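Local coordinates for protein pyocin S5 (Pseudomonas aeruginosa PAO1, PDB 6THK) that is a bacteriocin imported into Pseudomonas aeruginosa cells, which it probably kills by opening channels that depolarise the cytoplasmic membrane, at residues A[346-350]-A[455-459]; A[390-395]-A[461-467]; A[116-120]-A[167-173]. The protein carries 1 engineered substitution. All coordinates share one frame. Residues are numbered along the deposited sequence.

Starting from the N terminus, contact 3 closes first: it folds helix 95-121 back onto the early part of the long helix 157-212, 46 residues intervening. The chain then runs through an elongated all-helical body, so that contacts 1 and 2 lie at the far end, their centres about 128 and 133 Å from that of contact 3. Both belong to the colicin pore-forming region, and there the loops cross: 346-350 and 390-395 come first, then 455-459 returns to the former and 461-467 to the latter. Contacts 1 and 2 share helix 451-464, with centres about 16 Å apart. This helix is held at mid-length against helix 340-353 and at its C-terminal end against the end of helix 381-392.

Contact 1: residues A[346-350]-A[455-459]; sequences ARQLA and VGIAF
This is a buried, apolar helix-helix packing inside the pore-forming domain, between helix 340-353 and helix 451-464. Both segments are regular helix and run nearly antiparallel, 156° between directions, with local axes 10.6 Å apart at closest. Ala350 lies level with Val455 (CA-CA 6.1 Å) and Ala346 with Phe459 (CA-CA 8.1 Å), so the gap is wider at the phenylalanine. Phe459 (chi1 m) fills it: its CZ lies 3.7 Å from Ala346 CB and its CE2 4.0 Å from Ala350 CB, while the ring edge meets Ala346 O, 3.3 Å from CZ. Val455 (t) sets CG1 4.0 Å from Ala350 CB and CG2 4.1 Å from CG of Leu349 (chi1 t, chi2 p). The Phe330 ring meets that of Phe459, and Phe410 touches Phe459 and Ala350. Segment 455-459 lies in a predicted transmembrane stretch, consistent with the hydrophobic helical hairpin of colicin pore domains. The side chains that meet are all apolar, so the packing rests on shape and burial.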
ATOM      1  N   ALA A 346      30.277  21.106  49.198  1.00 38.76           N
ATOM      2  CA  ALA A 346      29.848  20.047  48.286  1.00 37.79           C
ATOM      3  C   ALA A 346      29.648  20.673  46.882  1.00 41.60           C
ATOM      4  O   ALA A 346      30.196  20.161  45.894  1.00 40.06           O
ATOM      5  CB  ALA A 346      28.553  19.403  48.777  1.00 37.82           C
ATOM      6  N   ARG A 347      28.940  21.823  46.818  1.00 38.51           N
ATOM      7  CA  ARG A 347      28.698  22.524  45.548  1.00 39.51           C
ATOM      8  C   ARG A 347      29.999  22.944  44.851  1.00 43.05           C
ATOM      9  O   ARG A 347      30.090  22.822  43.637  1.00 43.42           O
ATOM     10  CB  ARG A 347      27.758  23.715  45.743  1.00 39.22           C
ATOM     11  CG  ARG A 347      27.188  24.237  44.435  1.00 52.70           C
ATOM     12  CD  ARG A 347      26.324  25.456  44.670  1.00 62.16           C
ATOM     13  NE  ARG A 347      25.099  25.149  45.414  1.00 60.50           N
ATOM     14  CZ  ARG A 347      23.995  24.665  44.858  1.00 73.68           C
ATOM     15  NH1 ARG A 347      23.962  24.391  43.553  1.00 55.78           N
ATOM     16  NH2 ARG A 347      22.909  24.462  45.594  1.00 57.60           N
ATOM     17  N   GLN A 348      30.995  23.418  45.611  1.00 39.13           N
ATOM     18  CA  GLN A 348      32.288  23.792  45.039  1.00 39.83           C
ATOM     19  C   GLN A 348      33.048  22.546  44.585  1.00 44.00           C
ATOM     20  O   GLN A 348      33.756  22.615  43.574  1.00 43.23           O
ATOM     21  CB  GLN A 348      33.127  24.601  46.023  1.00 41.87           C
ATOM     22  CG  GLN A 348      32.719  26.075  46.096  1.00 60.68           C
ATOM     23  CD  GLN A 348      33.818  26.905  46.696  1.00 79.61           C
ATOM     24  OE1 GLN A 348      34.941  26.925  46.198  1.00 76.81           O
ATOM     25  NE2 GLN A 348      33.526  27.594  47.789  1.00 68.54           N
ATOM     26  N   LEU A 349      32.877  21.401  45.306  1.00 38.69           N
ATOM     27  CA  LEU A 349      33.502  20.139  44.916  1.00 38.06           C
ATOM     28  C   LEU A 349      32.974  19.700  43.551  1.00 39.30           C
ATOM     29  O   LEU A 349      33.771  19.441  42.657  1.00 38.75           O
ATOM     30  CB  LEU A 349      33.321  19.031  45.989  1.00 38.21           C
ATOM     31  CG  LEU A 349      34.052  17.704  45.725  1.00 42.90           C
ATOM     32  CD1 LEU A 349      35.567  17.876  45.825  1.00 43.65           C
ATOM     33  CD2 LEU A 349      33.623  16.640  46.716  1.00 43.38           C
ATOM     34  N   ALA A 350      31.632  19.684  43.378  1.00 36.03           N
ATOM     35  CA  ALA A 350      30.943  19.321  42.139  1.00 36.51           C
ATOM     36  C   ALA A 350      31.255  20.240  40.951  1.00 42.63           C
ATOM     37  O   ALA A 350      31.402  19.752  39.815  1.00 41.66           O
ATOM     38  CB  ALA A 350      29.445  19.264  42.373  1.00 37.31           C
ATOM     39  N   VAL A 455      32.886  12.572  42.491  1.00 37.64           N
ATOM     40  CA  VAL A 455      32.010  13.447  43.257  1.00 35.70           C
ATOM     41  C   VAL A 455      30.668  12.763  43.485  1.00 38.05           C
ATOM     42  O   VAL A 455      30.092  12.881  44.548  1.00 38.21           O
ATOM     43  CB  VAL A 455      31.821  14.816  42.588  1.00 38.40           C
ATOM     44  CG1 VAL A 455      30.942  15.699  43.448  1.00 38.43           C
ATOM     45  CG2 VAL A 455      33.165  15.484  42.365  1.00 37.39           C
ATOM     46  N   GLY A 456      30.175  12.042  42.483  1.00 33.45           N
ATOM     47  CA  GLY A 456      28.941  11.291  42.612  1.00 34.16           C
ATOM     48  C   GLY A 456      29.093  10.225  43.685  1.00 41.55           C
ATOM     49  O   GLY A 456      28.189  10.012  44.475  1.00 43.60           O
ATOM     50  N   ILE A 457      30.249   9.565  43.707  1.00 37.94           N
ATOM     51  CA  ILE A 457      30.574   8.555  44.698  1.00 36.72           C
ATOM     52  C   ILE A 457      30.565   9.180  46.092  1.00 41.83           C
ATOM     53  O   ILE A 457      30.024   8.608  47.029  1.00 42.56           O
ATOM     54  CB  ILE A 457      31.944   7.930  44.398  1.00 38.38           C
ATOM     55  CG1 ILE A 457      31.827   6.961  43.228  1.00 37.48           C
ATOM     56  CG2 ILE A 457      32.502   7.239  45.621  1.00 38.97           C
ATOM     57  CD1 ILE A 457      33.150   6.436  42.738  1.00 39.21           C
ATOM     58  N   ALA A 458      31.164  10.358  46.212  1.00 36.92           N
ATOM     59  CA  ALA A 458      31.205  11.114  47.476  1.00 36.04           C
ATOM     60  C   ALA A 458      29.800  11.449  47.977  1.00 38.79           C
ATOM     61  O   ALA A 458      29.479  11.227  49.139  1.00 40.23           O
ATOM     62  CB  ALA A 458      32.016  12.390  47.288  1.00 36.73           C
ATOM     63  N   PHE A 459      28.968  11.949  47.091  1.00 34.57           N
ATOM     64  CA  PHE A 459      27.590  12.337  47.370  1.00 34.69           C
ATOM     65  C   PHE A 459      26.688  11.107  47.623  1.00 40.97           C
ATOM     66  O   PHE A 459      25.899  11.141  48.570  1.00 39.03           O
ATOM     67  CB  PHE A 459      27.043  13.232  46.236  1.00 35.16           C
ATOM     68  CG  PHE A 459      27.661  14.619  46.069  1.00 35.99           C
ATOM     69  CD1 PHE A 459      28.747  15.020  46.845  1.00 38.44           C
ATOM     70  CD2 PHE A 459      27.158  15.518  45.129  1.00 36.59           C
ATOM     71  CE1 PHE A 459      29.298  16.306  46.704  1.00 39.49           C
ATOM     72  CE2 PHE A 459      27.711  16.793  44.988  1.00 39.38           C
ATOM     73  CZ  PHE A 459      28.771  17.181  45.784  1.00 37.89           C
TER

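Contact 2: residues A[390-395]-A[461-467]; sequences AFDSLD and TATATPI
Thr465 is packed unusually tightly: its CG2 sits 2.9 Å from Ala390 O and its OG1 3.0 Å from Leu394 CD1, both very short approaches of carbon to oxygen. The hydroxyl itself turns back into its own segment, where OG1 donates to Thr461 O at 2.7 Å. Two chain turns meet here. Segment 390-395 is helical through Asp392 and then leaves the helix, Leu394 being polyproline II-like (phi/psi -51/130). Segment 461-467 begins helical, stretches out at Thr465 (-132/145) and bends at Pro466, the centre of an inverse gamma turn closed by Ile467 N to Thr465 O at 2.8 Å. The backbones run in opposite senses and close together: CA-CA is 5.3 Å for Ala390 and Ile467, 4.9 Å for Leu394 and Thr465, and 5.4 Å for Asp395 and Ala464. One hydrogen bond joins them, a weak one from Asp395 N to Ala464 O at 3.4 Å. Next to it Ala464 CB rests 3.4 Å from Asp395 O, while Asp395 OD1 accepts from Met398 N, capping helix 396-409. On the buried side Phe391 (chi1 m) reaches across, its CZ 3.6 Å from Ile467 CD1 and its CE1, on the ring edge, 3.7 Å from Thr461 CG2. Ala390 CB fits against Pro466 O at 3.6 Å. Phe426 and Val475 also border Phe391. The turn around Pro466 links helix 451-464 to helix 468-481, and that places the contact at the tip of what is probably the hydrophobic helical hairpin of channel-forming colicins.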
ATOM      1  N   ALA A 390      30.319   3.859  60.486  1.00 53.77           N
ATOM      2  CA  ALA A 390      29.319   4.368  59.561  1.00 53.97           C
ATOM      3  C   ALA A 390      29.431   3.691  58.207  1.00 60.68           C
ATOM      4  O   ALA A 390      28.446   3.333  57.600  1.00 60.95           O
ATOM      5  CB  ALA A 390      29.472   5.857  59.402  1.00 54.50           C
ATOM      6  N   PHE A 391      30.656   3.523  57.753  1.00 58.50           N
ATOM      7  CA  PHE A 391      30.939   2.894  56.496  1.00 59.76           C
ATOM      8  C   PHE A 391      30.551   1.424  56.485  1.00 68.12           C
ATOM      9  O   PHE A 391      30.150   0.916  55.472  1.00 68.61           O
ATOM     10  CB  PHE A 391      32.410   3.025  56.189  1.00 61.35           C
ATOM     11  CG  PHE A 391      32.783   4.315  55.542  1.00 62.94           C
ATOM     12  CD1 PHE A 391      32.114   4.766  54.440  1.00 66.12           C
ATOM     13  CD2 PHE A 391      33.832   5.057  56.022  1.00 64.94           C
ATOM     14  CE1 PHE A 391      32.487   5.936  53.834  1.00 67.14           C
ATOM     15  CE2 PHE A 391      34.217   6.230  55.424  1.00 67.98           C
ATOM     16  CZ  PHE A 391      33.536   6.675  54.329  1.00 66.33           C
ATOM     17  N   ASP A 392      30.689   0.756  57.619  1.00 67.92           N
ATOM     18  CA  ASP A 392      30.351  -0.652  57.757  1.00 68.75           C
ATOM     19  C   ASP A 392      28.858  -0.800  57.630  1.00 75.58           C
ATOM     20  O   ASP A 392      28.396  -1.768  57.087  1.00 76.77           O
ATOM     21  CB  ASP A 392      30.789  -1.202  59.122  1.00 30.00           C
ATOM     22  CG  ASP A 392      32.141  -1.889  59.091  1.00 30.00           C
ATOM     23  OD1 ASP A 392      32.816  -1.809  58.056  1.00 30.00           O
ATOM     24  OD2 ASP A 392      32.544  -2.498  60.106  1.00 30.00           O
ATOM     25  N   SER A 393      28.108   0.160  58.142  1.00 72.98           N
ATOM     26  CA  SER A 393      26.653   0.133  58.099  1.00 73.76           C
ATOM     27  C   SER A 393      26.064   0.542  56.751  1.00 79.02           C
ATOM     28  O   SER A 393      24.856   0.566  56.581  1.00 79.20           O
ATOM     29  CB  SER A 393      26.097   1.058  59.182  1.00 77.33           C
ATOM     30  OG  SER A 393      24.751   1.400  58.938  1.00 84.81           O
ATOM     31  N   LEU A 394      26.937   0.898  55.828  1.00 75.14           N
ATOM     32  CA  LEU A 394      26.585   1.339  54.470  1.00 74.85           C
ATOM     33  C   LEU A 394      25.654   0.417  53.715  1.00 77.55           C
ATOM     34  O   LEU A 394      25.919  -0.775  53.557  1.00 76.77           O
ATOM     35  CB  LEU A 394      27.830   1.624  53.613  1.00 74.81           C
ATOM     36  CG  LEU A 394      27.629   2.604  52.460  1.00 78.98           C
ATOM     37  CD1 LEU A 394      28.801   3.541  52.354  1.00 78.71           C
ATOM     38  CD2 LEU A 394      27.346   1.872  51.144  1.00 80.20           C
ATOM     39  N   ASP A 395      24.604   1.030  53.178  1.00 73.52           N
ATOM     40  CA  ASP A 395      23.548   0.412  52.394  1.00 73.42           C
ATOM     41  C   ASP A 395      23.945   0.487  50.910  1.00 76.71           C
ATOM     42  O   ASP A 395      23.934   1.580  50.345  1.00 75.95           O
ATOM     43  CB  ASP A 395      22.251   1.180  52.661  1.00 75.77           C
ATOM     44  CG  ASP A 395      21.067   0.610  51.938  1.00 88.87           C
ATOM     45  OD1 ASP A 395      20.990   0.787  50.715  1.00 88.93           O
ATOM     46  OD2 ASP A 395      20.236  -0.054  52.593  1.00 98.82           O
ATOM     47  N   THR A 461      27.469   8.304  48.896  1.00 39.90           N
ATOM     48  CA  THR A 461      27.863   7.891  50.246  1.00 39.28           C
ATOM     49  C   THR A 461      27.058   8.642  51.333  1.00 44.83           C
ATOM     50  O   THR A 461      26.537   7.998  52.230  1.00 45.95           O
ATOM     51  CB  THR A 461      29.375   8.060  50.408  1.00 42.97           C
ATOM     52  OG1 THR A 461      30.013   7.263  49.412  1.00 41.36           O
ATOM     53  CG2 THR A 461      29.866   7.628  51.770  1.00 43.67           C
ATOM     54  N   ALA A 462      26.943   9.987  51.251  1.00 39.45           N
ATOM     55  CA  ALA A 462      26.197  10.808  52.215  1.00 37.93           C
ATOM     56  C   ALA A 462      24.720  10.439  52.295  1.00 42.16           C
ATOM     57  O   ALA A 462      24.104  10.683  53.321  1.00 39.68           O
ATOM     58  CB  ALA A 462      26.326  12.275  51.846  1.00 38.51           C
ATOM     59  N   THR A 463      24.147   9.865  51.210  1.00 42.19           N
ATOM     60  CA  THR A 463      22.723   9.499  51.124  1.00 42.92           C
ATOM     61  C   THR A 463      22.385   8.072  51.611  1.00 50.77           C
ATOM     62  O   THR A 463      21.215   7.767  51.861  1.00 50.11           O
ATOM     63  CB  THR A 463      22.192   9.675  49.680  1.00 44.85           C
ATOM     64  OG1 THR A 463      22.732   8.624  48.880  1.00 40.77           O
ATOM     65  CG2 THR A 463      22.485  11.057  49.078  1.00 40.69           C
ATOM     66  N   ALA A 464      23.389   7.191  51.689  1.00 50.58           N
ATOM     67  CA  ALA A 464      23.184   5.790  52.063  1.00 51.31           C
ATOM     68  C   ALA A 464      23.840   5.387  53.384  1.00 57.35           C
ATOM     69  O   ALA A 464      23.681   4.243  53.813  1.00 58.38           O
ATOM     70  CB  ALA A 464      23.708   4.904  50.942  1.00 51.97           C
ATOM     71  N   THR A 465      24.558   6.314  54.027  1.00 53.57           N
ATOM     72  CA  THR A 465      25.349   6.049  55.233  1.00 53.39           C
ATOM     73  C   THR A 465      25.092   7.083  56.358  1.00 56.85           C
ATOM     74  O   THR A 465      25.005   8.273  56.036  1.00 56.52           O
ATOM     75  CB  THR A 465      26.849   6.193  54.817  1.00 64.87           C
ATOM     76  OG1 THR A 465      27.042   5.704  53.503  1.00 72.61           O
ATOM     77  CG2 THR A 465      27.809   5.511  55.726  1.00 59.91           C
ATOM     78  N   PRO A 466      25.114   6.690  57.670  1.00 52.97           N
ATOM     79  CA  PRO A 466      25.040   7.691  58.759  1.00 52.46           C
ATOM     80  C   PRO A 466      26.447   8.273  59.018  1.00 54.12           C
ATOM     81  O   PRO A 466      26.967   8.287  60.157  1.00 52.23           O
ATOM     82  CB  PRO A 466      24.527   6.875  59.970  1.00 54.63           C
ATOM     83  CG  PRO A 466      24.552   5.416  59.532  1.00 59.09           C
ATOM     84  CD  PRO A 466      25.252   5.328  58.215  1.00 55.04           C
ATOM     85  N   ILE A 467      27.067   8.777  57.930  1.00 49.38           N
ATOM     86  CA  ILE A 467      28.443   9.268  57.865  1.00 47.32           C
ATOM     87  C   ILE A 467      28.729  10.489  58.819  1.00 49.80           C
ATOM     88  O   ILE A 467      29.825  10.544  59.424  1.00 50.00           O
ATOM     89  CB  ILE A 467      28.903   9.524  56.391  1.00 49.01           C
ATOM     90  CG1 ILE A 467      30.411   9.721  56.331  1.00 49.96           C
ATOM     91  CG2 ILE A 467      28.138  10.646  55.655  1.00 45.55           C
ATOM     92  CD1 ILE A 467      31.012   9.088  55.336  1.00 61.93           C
TER

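Contact 3: residues A[116-120]-A[167-173]; sequences YKKTF and RAVAYYK
Phe120, Tyr116 and Arg167 carry most of this interface. Phe120, in the last turn of helix 95-121, takes chi1 t and lays its ring beside Tyr171: CE1 of Phe120 is 3.5 Å from Tyr171 CD1, which sits over the Phe120 face, with centroids 5.1 Å apart and planes at 44°. Its carbonyl is gripped by Arg167, whose NH1 donates to Phe120 O at 2.9 Å, in the guanidinium plane. Arg167 (t, t, p) gets there along Thr119, its CG 3.6 Å from Thr119 O; NH1 also binds Pro124 O, and NH2 forms a salt bridge with Glu164. Both segments are regular helix, crossing at -136° with local axes 8.2 Å apart, the close approach permitted by Ala170, whose CB touches Thr119 CG2 at 3.8 Å. CA-CA distances are 5.0 Å for Tyr116 and Ala170, and 5.3 Å for Phe120 and Arg167. The helices pack obliquely within the N-terminal helical region, where Ile60 and Glu67 of helix 42-87 touch segment 167-173. Tyr116 (chi1 m) makes a CH-pi contact with Lys173: Lys173 CB lies 3.6 Å from the centroid of the Tyr116 ring, 7° off its normal, and Tyr116 OH is 3.6 Å from Lys173 CD. Tyr171 OH makes a weak hydrogen bond to Asp127 and Tyr172 OH a hydrogen bond to Glu129, the two residues that bind a zinc ion here.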
ATOM      1  N   TYR A 116     -38.290  -7.713 -54.510  1.00 66.70           N
ATOM      2  CA  TYR A 116     -38.904  -8.845 -55.214  1.00 66.57           C
ATOM      3  C   TYR A 116     -40.116  -9.354 -54.451  1.00 71.14           C
ATOM      4  O   TYR A 116     -41.107  -9.737 -55.081  1.00 71.51           O
ATOM      5  CB  TYR A 116     -37.909  -9.999 -55.394  1.00 67.39           C
ATOM      6  CG  TYR A 116     -36.790  -9.725 -56.373  1.00 69.08           C
ATOM      7  CD1 TYR A 116     -37.060  -9.376 -57.691  1.00 70.73           C
ATOM      8  CD2 TYR A 116     -35.462  -9.924 -56.014  1.00 70.33           C
ATOM      9  CE1 TYR A 116     -36.033  -9.159 -58.608  1.00 71.83           C
ATOM     10  CE2 TYR A 116     -34.426  -9.719 -56.922  1.00 71.59           C
ATOM     11  CZ  TYR A 116     -34.714  -9.340 -58.221  1.00 80.48           C
ATOM     12  OH  TYR A 116     -33.691  -9.141 -59.116  1.00 85.43           O
ATOM     13  N   LYS A 117     -40.039  -9.357 -53.098  1.00 67.19           N
ATOM     14  CA  LYS A 117     -41.140  -9.786 -52.233  1.00 67.22           C
ATOM     15  C   LYS A 117     -42.300  -8.793 -52.291  1.00 71.98           C
ATOM     16  O   LYS A 117     -43.433  -9.198 -52.074  1.00 71.78           O
ATOM     17  CB  LYS A 117     -40.684 -10.054 -50.786  1.00 69.10           C
ATOM     18  N   LYS A 118     -42.030  -7.514 -52.628  1.00 68.84           N
ATOM     19  CA  LYS A 118     -43.068  -6.486 -52.762  1.00 68.49           C
ATOM     20  C   LYS A 118     -43.851  -6.655 -54.064  1.00 71.44           C
ATOM     21  O   LYS A 118     -45.079  -6.562 -54.051  1.00 71.77           O
ATOM     22  CB  LYS A 118     -42.477  -5.069 -52.657  1.00 70.95           C
ATOM     23  N   THR A 119     -43.135  -6.900 -55.185  1.00 66.49           N
ATOM     24  CA  THR A 119     -43.691  -7.105 -56.530  1.00 65.95           C
ATOM     25  C   THR A 119     -44.611  -8.331 -56.553  1.00 71.70           C
ATOM     26  O   THR A 119     -45.730  -8.250 -57.071  1.00 72.21           O
ATOM     27  CB  THR A 119     -42.552  -7.252 -57.552  1.00 68.70           C
ATOM     28  OG1 THR A 119     -41.707  -6.106 -57.480  1.00 67.91           O
ATOM     29  CG2 THR A 119     -43.053  -7.461 -58.979  1.00 62.65           C
ATOM     30  N   PHE A 120     -44.127  -9.462 -55.993  1.00 67.54           N
ATOM     31  CA  PHE A 120     -44.873 -10.709 -55.885  1.00 66.84           C
ATOM     32  C   PHE A 120     -46.151 -10.506 -55.061  1.00 70.78           C
ATOM     33  O   PHE A 120     -47.203 -11.005 -55.454  1.00 70.21           O
ATOM     34  CB  PHE A 120     -43.976 -11.814 -55.290  1.00 68.52           C
ATOM     35  CG  PHE A 120     -44.717 -13.022 -54.769  1.00 69.73           C
ATOM     36  CD1 PHE A 120     -45.436 -13.842 -55.630  1.00 72.32           C
ATOM     37  CD2 PHE A 120     -44.698 -13.336 -53.419  1.00 71.39           C
ATOM     38  CE1 PHE A 120     -46.140 -14.942 -55.143  1.00 73.13           C
ATOM     39  CE2 PHE A 120     -45.389 -14.447 -52.935  1.00 73.82           C
ATOM     40  CZ  PHE A 120     -46.101 -15.244 -53.801  1.00 72.04           C
ATOM     41  N   ARG A 167     -44.140 -10.844 -62.485  1.00 57.17           N
ATOM     42  CA  ARG A 167     -44.451 -11.267 -61.119  1.00 55.25           C
ATOM     43  C   ARG A 167     -44.033 -12.732 -60.870  1.00 58.26           C
ATOM     44  O   ARG A 167     -43.659 -13.067 -59.739  1.00 58.12           O
ATOM     45  CB  ARG A 167     -45.940 -11.046 -60.817  1.00 51.96           C
ATOM     46  CG  ARG A 167     -46.254 -10.954 -59.329  1.00 55.05           C
ATOM     47  CD  ARG A 167     -47.681 -10.560 -59.050  1.00 51.14           C
ATOM     48  NE  ARG A 167     -48.620 -11.612 -59.432  1.00 52.21           N
ATOM     49  CZ  ARG A 167     -49.069 -12.550 -58.606  1.00 71.47           C
ATOM     50  NH1 ARG A 167     -48.663 -12.584 -57.343  1.00 57.93           N
ATOM     51  NH2 ARG A 167     -49.927 -13.463 -59.037  1.00 60.46           N
ATOM     52  N   ALA A 168     -44.056 -13.587 -61.930  1.00 53.55           N
ATOM     53  CA  ALA A 168     -43.615 -14.989 -61.862  1.00 53.43           C
ATOM     54  C   ALA A 168     -42.092 -15.043 -61.667  1.00 57.00           C
ATOM     55  O   ALA A 168     -41.604 -15.882 -60.916  1.00 55.50           O
ATOM     56  CB  ALA A 168     -44.007 -15.737 -63.128  1.00 54.18           C
ATOM     57  N   VAL A 169     -41.351 -14.128 -62.332  1.00 54.31           N
ATOM     58  CA  VAL A 169     -39.895 -13.999 -62.193  1.00 53.69           C
ATOM     59  C   VAL A 169     -39.630 -13.540 -60.762  1.00 58.98           C
ATOM     60  O   VAL A 169     -38.873 -14.208 -60.055  1.00 59.23           O
ATOM     61  CB  VAL A 169     -39.274 -13.055 -63.259  1.00 56.01           C
ATOM     62  CG1 VAL A 169     -37.872 -12.606 -62.868  1.00 55.29           C
ATOM     63  CG2 VAL A 169     -39.257 -13.724 -64.623  1.00 55.34           C
ATOM     64  N   ALA A 170     -40.338 -12.465 -60.314  1.00 55.59           N
ATOM     65  CA  ALA A 170     -40.277 -11.922 -58.951  1.00 55.23           C
ATOM     66  C   ALA A 170     -40.462 -13.011 -57.885  1.00 59.15           C
ATOM     67  O   ALA A 170     -39.682 -13.037 -56.928  1.00 59.71           O
ATOM     68  CB  ALA A 170     -41.321 -10.831 -58.772  1.00 55.97           C
ATOM     69  N   TYR A 171     -41.452 -13.940 -58.076  1.00 54.29           N
ATOM     70  CA  TYR A 171     -41.722 -15.048 -57.147  1.00 52.48           C
ATOM     71  C   TYR A 171     -40.519 -15.978 -56.974  1.00 55.27           C
ATOM     72  O   TYR A 171     -40.179 -16.316 -55.840  1.00 55.34           O
ATOM     73  CB  TYR A 171     -42.973 -15.843 -57.547  1.00 52.86           C
ATOM     74  CG  TYR A 171     -43.144 -17.156 -56.805  1.00 54.76           C
ATOM     75  CD1 TYR A 171     -43.515 -17.181 -55.462  1.00 56.60           C
ATOM     76  CD2 TYR A 171     -42.920 -18.374 -57.441  1.00 55.72           C
ATOM     77  CE1 TYR A 171     -43.648 -18.382 -54.770  1.00 56.98           C
ATOM     78  CE2 TYR A 171     -43.049 -19.583 -56.757  1.00 57.02           C
ATOM     79  CZ  TYR A 171     -43.428 -19.583 -55.425  1.00 65.72           C
ATOM     80  OH  TYR A 171     -43.566 -20.775 -54.749  1.00 68.28           O
ATOM     81  N   TYR A 172     -39.904 -16.412 -58.083  1.00 50.44           N
ATOM     82  CA  TYR A 172     -38.749 -17.303 -58.034  1.00 49.58           C
ATOM     83  C   TYR A 172     -37.462 -16.567 -57.631  1.00 55.65           C
ATOM     84  O   TYR A 172     -36.539 -17.204 -57.131  1.00 56.61           O
ATOM     85  CB  TYR A 172     -38.597 -18.097 -59.348  1.00 49.59           C
ATOM     86  CG  TYR A 172     -39.707 -19.103 -59.577  1.00 49.75           C
ATOM     87  CD1 TYR A 172     -39.865 -20.204 -58.738  1.00 51.84           C
ATOM     88  CD2 TYR A 172     -40.591 -18.965 -60.645  1.00 49.69           C
ATOM     89  CE1 TYR A 172     -40.895 -21.127 -58.936  1.00 52.64           C
ATOM     90  CE2 TYR A 172     -41.605 -19.898 -60.874  1.00 50.56           C
ATOM     91  CZ  TYR A 172     -41.759 -20.971 -60.009  1.00 58.45           C
ATOM     92  OH  TYR A 172     -42.772 -21.876 -60.203  1.00 59.38           O
ATOM     93  N   LYS A 173     -37.408 -15.230 -57.825  1.00 53.60           N
ATOM     94  CA  LYS A 173     -36.274 -14.391 -57.429  1.00 53.54           C
ATOM     95  C   LYS A 173     -36.285 -14.254 -55.909  1.00 58.94           C
ATOM     96  O   LYS A 173     -35.245 -14.471 -55.281  1.00 60.09           O
ATOM     97  CB  LYS A 173     -36.322 -13.008 -58.106  1.00 55.28           C
ATOM     98  CG  LYS A 173     -35.751 -12.991 -59.523  1.00 66.04           C
ATOM     99  CD  LYS A 173     -34.253 -12.683 -59.567  1.00 76.49           C
ATOM    100  CE  LYS A 173     -33.674 -12.762 -60.964  1.00 87.56           C
ATOM    101  NZ  LYS A 173     -34.150 -11.668 -61.853  1.00 97.56           N
TER